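Local coordinates for protein frutapin (Artocarpus altilis, PDB 5TQZ) that binds alpha-D-glucose and, as a jacalin-related lectin, probably recognises glucose- or mannose-type sugars on glycans, at residues P95-L100 against D139-I144; R28-S33 against F41-D46. All coordinates share one frame; numbering follows the deposited sequence.

Interaction 1: residues P95-L100 against D139-I144; sequences PVVRSL and DLLDAI. With GLC (alpha-D-glucopyranose), chain E.
Beside the sugar-binding site of this jacalin-type lectin, Val97 on strand 95-104 meets Leu141 at the start of strand 141-149, where the two short strand segments, from different sheets of the beta-prism, cross at 87°. A single, nearly straight backbone hydrogen bond spans the crossing: Val97 N donates to Leu141 O over 2.8 Å. Val96 CA lies 3.4 Å from Asp142 O in a CA-H...O contact. With CG1 of Val97 anti to the backbone N (chi1 175°), CG2 lies against Leu141 O, and Val97 CB is 4.0 Å from Leu141 CD2. Leu100, on Val97's own strand, brings CD1 to the same methyl, the two leucine side chains crossing at about a right angle. Such inward-facing side chains fill the beta-prism interior, while loop 139-140 and Asp142 face the ligand. Asp139 OD2 accepts from glucose O1 in a very short bond (2.5 Å), and Leu140 N donates to O6. Asp142, at a classic beta bulge opposite Arg136, accepts from O6 at OD1 and from O4 at OD2. Gly16 N also bonds the sugar. Val96 CG1 packs 3.6 Å from Asp142 OD2, and a water donates both to this oxygen and to Pro95 O.

Interaction 2: residues R28-S33 against F41-D46; sequences RIIELS and FSVIYD
Ile29 and Ile44 face each other across a beta hairpin, a worked example of how an antiparallel pair buries one face fully and the other only in part. The segments 28-33 and 41-46 run antiparallel, 167° between their directions, and the rungs at Ile29-Ile44 and Glu31-Ser42 are hydrogen-bonded pairs; Glu31 N, for one, donates to Ser42 O over 2.8 Å. The face of Ile30, Leu32, Phe41 and Val43 looks into the beta-prism and is wholly buried. Phe41, with CG anti to the backbone N (chi1 -173°), carries its ring into the interior, where it meets Ile30 obliquely, Phe41 CE1 3.8 Å from Ile30 CG2. Phe102 of strand 95-104 and Phe133 close over this face, the latter edge-to-face with Phe41. The other face packs as closely but includes the partly exposed Glu31 and Ile44. Ile29 and Ile44 lie side by side, with Ile29 CB 3.9 Å from Ile44 CB. Glu31 stretches across, its OE2 3.6 Å from Ile44 CD1 and its OE1 held in a salt bridge by Lys56. At the end of the hairpin where Arg28 meets Asp46, a classic beta bulge brings Arg28 N and Ile29 N together on Ile44 O. The extended Arg28 side chain grips Asp46 side-on in a salt bridge, NE and NH2 both donating to OD1, with the two planes only 6° apart. Asp46 OD2 is meanwhile bonded to Gly49 N and Thr25 OG1. With both carboxylate oxygens engaged, the group has little freedom to rotate, and the nearby guanidinium would favour its ionised form.

Overall arrangement
Interaction 1 and interaction 2 sit on opposite sides of the chain's centre, about 15 Å apart between centres, yet they share one apolar core. Phe41 is the bridge: its CZ lies 3.9 Å from Ile144 CD1, and its CE1 is 4.0 Å from Leu100 CD1. All three sheets of the beta-prism are thus in touch at this point, the hairpin 26-47 supplying the ring and strands 95-104 and 141-149 the aliphatic tips. The glucose belongs to interaction 1 alone. The Phe41 side chain is about 11 Å from it, so residues 28-33 and 41-46 join the interior core that interaction 1 also borders and do not contact the ligand.

Interaction 1: residues P95-L100 against D139-I144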
# COMPACT_ATOMS: atom_id res chain seq x y z
N PRO A 95 16.67 18.18 21.65
CA PRO A 95 17.54 17.43 20.79
C PRO A 95 17.45 17.72 19.30
O PRO A 95 16.44 18.16 18.88
CB PRO A 95 17.19 15.93 21.07
CG PRO A 95 15.84 16.00 21.57
CD PRO A 95 15.54 17.36 22.15
N VAL A 96 18.58 17.72 18.59
CA VAL A 96 18.64 17.84 17.15
C VAL A 96 19.20 16.61 16.59
O VAL A 96 19.64 15.79 17.37
CB VAL A 96 19.45 19.01 16.73
CG1 VAL A 96 18.89 20.30 17.42
CG2 VAL A 96 20.94 18.86 17.01
N VAL A 97 19.32 16.50 15.25
CA VAL A 97 19.96 15.27 14.64
C VAL A 97 21.41 15.64 14.63
O VAL A 97 21.79 16.64 13.92
CB VAL A 97 19.34 15.07 13.26
CG1 VAL A 97 20.05 13.89 12.55
CG2 VAL A 97 17.80 14.95 13.37
N ARG A 98 22.21 14.98 15.42
CA ARG A 98 23.66 15.06 15.46
C ARG A 98 24.50 14.35 14.35
O ARG A 98 25.55 14.80 14.02
CB ARG A 98 24.16 14.61 16.80
CG ARG A 98 23.68 15.48 17.99
CD ARG A 98 23.96 16.92 17.99
NE ARG A 98 25.39 17.14 18.04
CZ ARG A 98 26.19 17.04 19.11
NH1 ARG A 98 25.77 16.79 20.34
NH2 ARG A 98 27.49 17.11 18.90
N SER A 99 23.96 13.24 13.91
CA SER A 99 24.58 12.38 12.94
C SER A 99 23.52 11.76 12.11
O SER A 99 22.43 11.44 12.61
CB SER A 99 25.34 11.26 13.72
OG SER A 99 26.24 10.65 12.77
N LEU A 100 23.86 11.47 10.87
CA LEU A 100 23.16 10.58 9.99
C LEU A 100 24.13 9.63 9.27
O LEU A 100 25.28 10.00 8.96
CB LEU A 100 22.43 11.41 8.86
CG LEU A 100 21.09 12.12 9.33
CD1 LEU A 100 20.63 13.06 8.27
CD2 LEU A 100 20.14 11.08 9.86
N ASP A 139 18.34 26.52 12.63
CA ASP A 139 19.72 26.57 12.10
C ASP A 139 20.23 25.25 11.86
O ASP A 139 21.24 25.10 11.17
CB ASP A 139 20.62 27.25 13.10
CG ASP A 139 20.41 28.72 13.10
OD1 ASP A 139 20.52 29.27 11.96
OD2 ASP A 139 20.07 29.29 14.18
N LEU A 140 19.58 24.25 12.40
CA LEU A 140 20.02 22.84 12.34
C LEU A 140 18.83 21.97 11.96
O LEU A 140 17.64 22.39 11.98
CB LEU A 140 20.53 22.29 13.74
CG LEU A 140 21.84 22.95 14.13
CD1 LEU A 140 22.04 22.70 15.53
CD2 LEU A 140 23.10 22.48 13.43
N LEU A 141 19.17 20.75 11.60
CA LEU A 141 18.15 19.63 11.38
C LEU A 141 17.68 19.19 12.73
O LEU A 141 18.38 18.35 13.35
CB LEU A 141 18.70 18.49 10.59
CG LEU A 141 17.65 17.40 10.19
CD1 LEU A 141 16.49 17.95 9.29
CD2 LEU A 141 18.25 16.12 9.59
N ASP A 142 16.60 19.77 13.27
CA ASP A 142 16.10 19.38 14.53
C ASP A 142 15.57 17.94 14.56
O ASP A 142 15.71 17.20 15.64
CB ASP A 142 14.97 20.33 14.99
CG ASP A 142 15.50 21.64 15.40
OD1 ASP A 142 15.78 22.36 14.46
OD2 ASP A 142 15.73 21.84 16.58
N ALA A 143 14.84 17.57 13.47
CA ALA A 143 14.11 16.28 13.46
C ALA A 143 14.10 15.68 12.06
O ALA A 143 14.14 16.49 11.11
CB ALA A 143 12.69 16.42 13.96
N ILE A 144 14.01 14.35 11.94
CA ILE A 144 13.79 13.75 10.63
C ILE A 144 12.90 12.49 10.72
O ILE A 144 12.87 11.74 11.71
CB ILE A 144 15.12 13.44 9.94
CG1 ILE A 144 15.02 13.07 8.43
CG2 ILE A 144 15.88 12.41 10.72
CD1 ILE A 144 16.42 13.04 7.91
C1 GLC E . 17.06 27.55 15.55
C2 GLC E . 15.78 27.61 16.39
C3 GLC E . 15.61 26.42 17.38
C4 GLC E . 16.18 25.13 16.82
C5 GLC E . 17.66 25.39 16.65
C6 GLC E . 18.40 24.41 15.81
O1 GLC E . 17.91 28.67 15.17
O2 GLC E . 15.48 28.83 17.07
O3 GLC E . 14.22 26.25 17.61
O4 GLC E . 16.00 24.08 17.77
O5 GLC E . 18.00 26.65 16.09
O6 GLC E . 17.73 24.18 14.56
O HOH W 1 14.90 20.35 18.62

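Interaction 2: residues R28-S33 against F41-D46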
# COMPACT_ATOMS: atom_id res chain seq x y z
N ARG A 28 17.11 9.92 -5.68
CA ARG A 28 18.35 10.01 -6.44
C ARG A 28 19.58 10.60 -5.73
O ARG A 28 20.66 9.99 -5.77
CB ARG A 28 18.08 10.84 -7.63
CG ARG A 28 17.19 10.03 -8.64
CD ARG A 28 16.68 11.09 -9.60
NE ARG A 28 16.00 10.52 -10.78
CZ ARG A 28 16.41 10.65 -12.01
NH1 ARG A 28 17.41 11.53 -12.30
NH2 ARG A 28 15.60 10.15 -12.95
N ILE A 29 19.39 11.80 -5.11
CA ILE A 29 20.52 12.47 -4.45
C ILE A 29 20.11 13.01 -3.09
O ILE A 29 19.07 13.59 -2.96
CB ILE A 29 20.97 13.65 -5.36
CG1 ILE A 29 21.55 13.19 -6.68
CG2 ILE A 29 22.01 14.50 -4.66
CD1 ILE A 29 21.78 14.29 -7.70
N ILE A 30 20.95 12.83 -2.04
CA ILE A 30 20.76 13.45 -0.80
C ILE A 30 21.91 14.43 -0.60
O ILE A 30 23.05 14.14 -0.90
CB ILE A 30 20.72 12.45 0.31
CG1 ILE A 30 19.51 11.51 0.28
CG2 ILE A 30 20.78 13.17 1.63
CD1 ILE A 30 19.87 10.18 0.94
N GLU A 31 21.52 15.70 -0.30
CA GLU A 31 22.46 16.86 -0.09
C GLU A 31 22.34 17.27 1.44
O GLU A 31 21.30 17.50 1.96
CB GLU A 31 22.09 18.05 -0.99
CG GLU A 31 22.25 17.73 -2.48
CD GLU A 31 21.60 18.78 -3.45
OE1 GLU A 31 20.94 19.78 -2.97
OE2 GLU A 31 21.69 18.62 -4.71
N LEU A 32 23.40 17.20 2.16
CA LEU A 32 23.42 17.62 3.59
C LEU A 32 24.64 18.41 3.91
O LEU A 32 25.53 18.56 3.06
CB LEU A 32 23.16 16.45 4.54
CG LEU A 32 24.09 15.25 4.52
CD1 LEU A 32 25.35 15.49 5.35
CD2 LEU A 32 23.43 13.99 5.03
N SER A 33 24.67 18.98 5.08
CA SER A 33 25.84 19.68 5.60
C SER A 33 25.95 19.23 7.06
O SER A 33 25.01 18.77 7.64
CB SER A 33 25.78 21.24 5.49
OG SER A 33 24.93 21.84 6.43
N PHE A 41 19.72 19.84 4.79
CA PHE A 41 19.25 18.55 4.33
C PHE A 41 18.25 18.78 3.19
O PHE A 41 17.31 19.56 3.33
CB PHE A 41 18.57 17.82 5.44
CG PHE A 41 18.20 16.41 5.06
CD1 PHE A 41 19.14 15.40 5.18
CD2 PHE A 41 16.90 16.12 4.49
CE1 PHE A 41 18.84 14.11 4.81
CE2 PHE A 41 16.62 14.80 4.12
CZ PHE A 41 17.55 13.83 4.29
N SER A 42 18.57 18.24 2.06
CA SER A 42 17.77 18.39 0.86
C SER A 42 17.87 17.14 0.02
O SER A 42 18.91 16.46 0.13
CB SER A 42 18.18 19.62 0.07
OG SER A 42 17.97 20.78 0.88
N VAL A 43 16.81 16.88 -0.74
CA VAL A 43 16.72 15.69 -1.53
C VAL A 43 16.34 15.93 -3.01
O VAL A 43 15.48 16.71 -3.26
CB VAL A 43 15.81 14.56 -0.90
CG1 VAL A 43 15.84 13.26 -1.74
CG2 VAL A 43 16.23 14.30 0.52
N ILE A 44 17.03 15.26 -3.94
CA ILE A 44 16.52 15.11 -5.31
C ILE A 44 15.87 13.77 -5.48
O ILE A 44 16.47 12.74 -5.34
CB ILE A 44 17.58 15.37 -6.34
CG1 ILE A 44 18.10 16.82 -6.09
CG2 ILE A 44 16.94 15.21 -7.77
CD1 ILE A 44 19.18 17.30 -7.00
N TYR A 45 14.53 13.79 -5.60
CA TYR A 45 13.70 12.63 -5.74
C TYR A 45 13.72 12.12 -7.15
O TYR A 45 13.94 12.93 -8.12
CB TYR A 45 12.29 12.96 -5.16
CG TYR A 45 12.24 13.25 -3.67
CD1 TYR A 45 12.33 12.23 -2.72
CD2 TYR A 45 12.12 14.55 -3.15
CE1 TYR A 45 12.45 12.48 -1.46
CE2 TYR A 45 12.20 14.81 -1.83
CZ TYR A 45 12.18 13.79 -0.93
OH TYR A 45 12.24 14.10 0.49
N ASP A 46 13.36 10.86 -7.26
CA ASP A 46 12.81 10.44 -8.59
C ASP A 46 11.26 10.56 -8.49
O ASP A 46 10.70 10.17 -7.50
CB ASP A 46 13.01 8.96 -8.84
CG ASP A 46 12.66 8.62 -10.29
OD1 ASP A 46 13.34 9.06 -11.28
OD2 ASP A 46 11.54 8.03 -10.48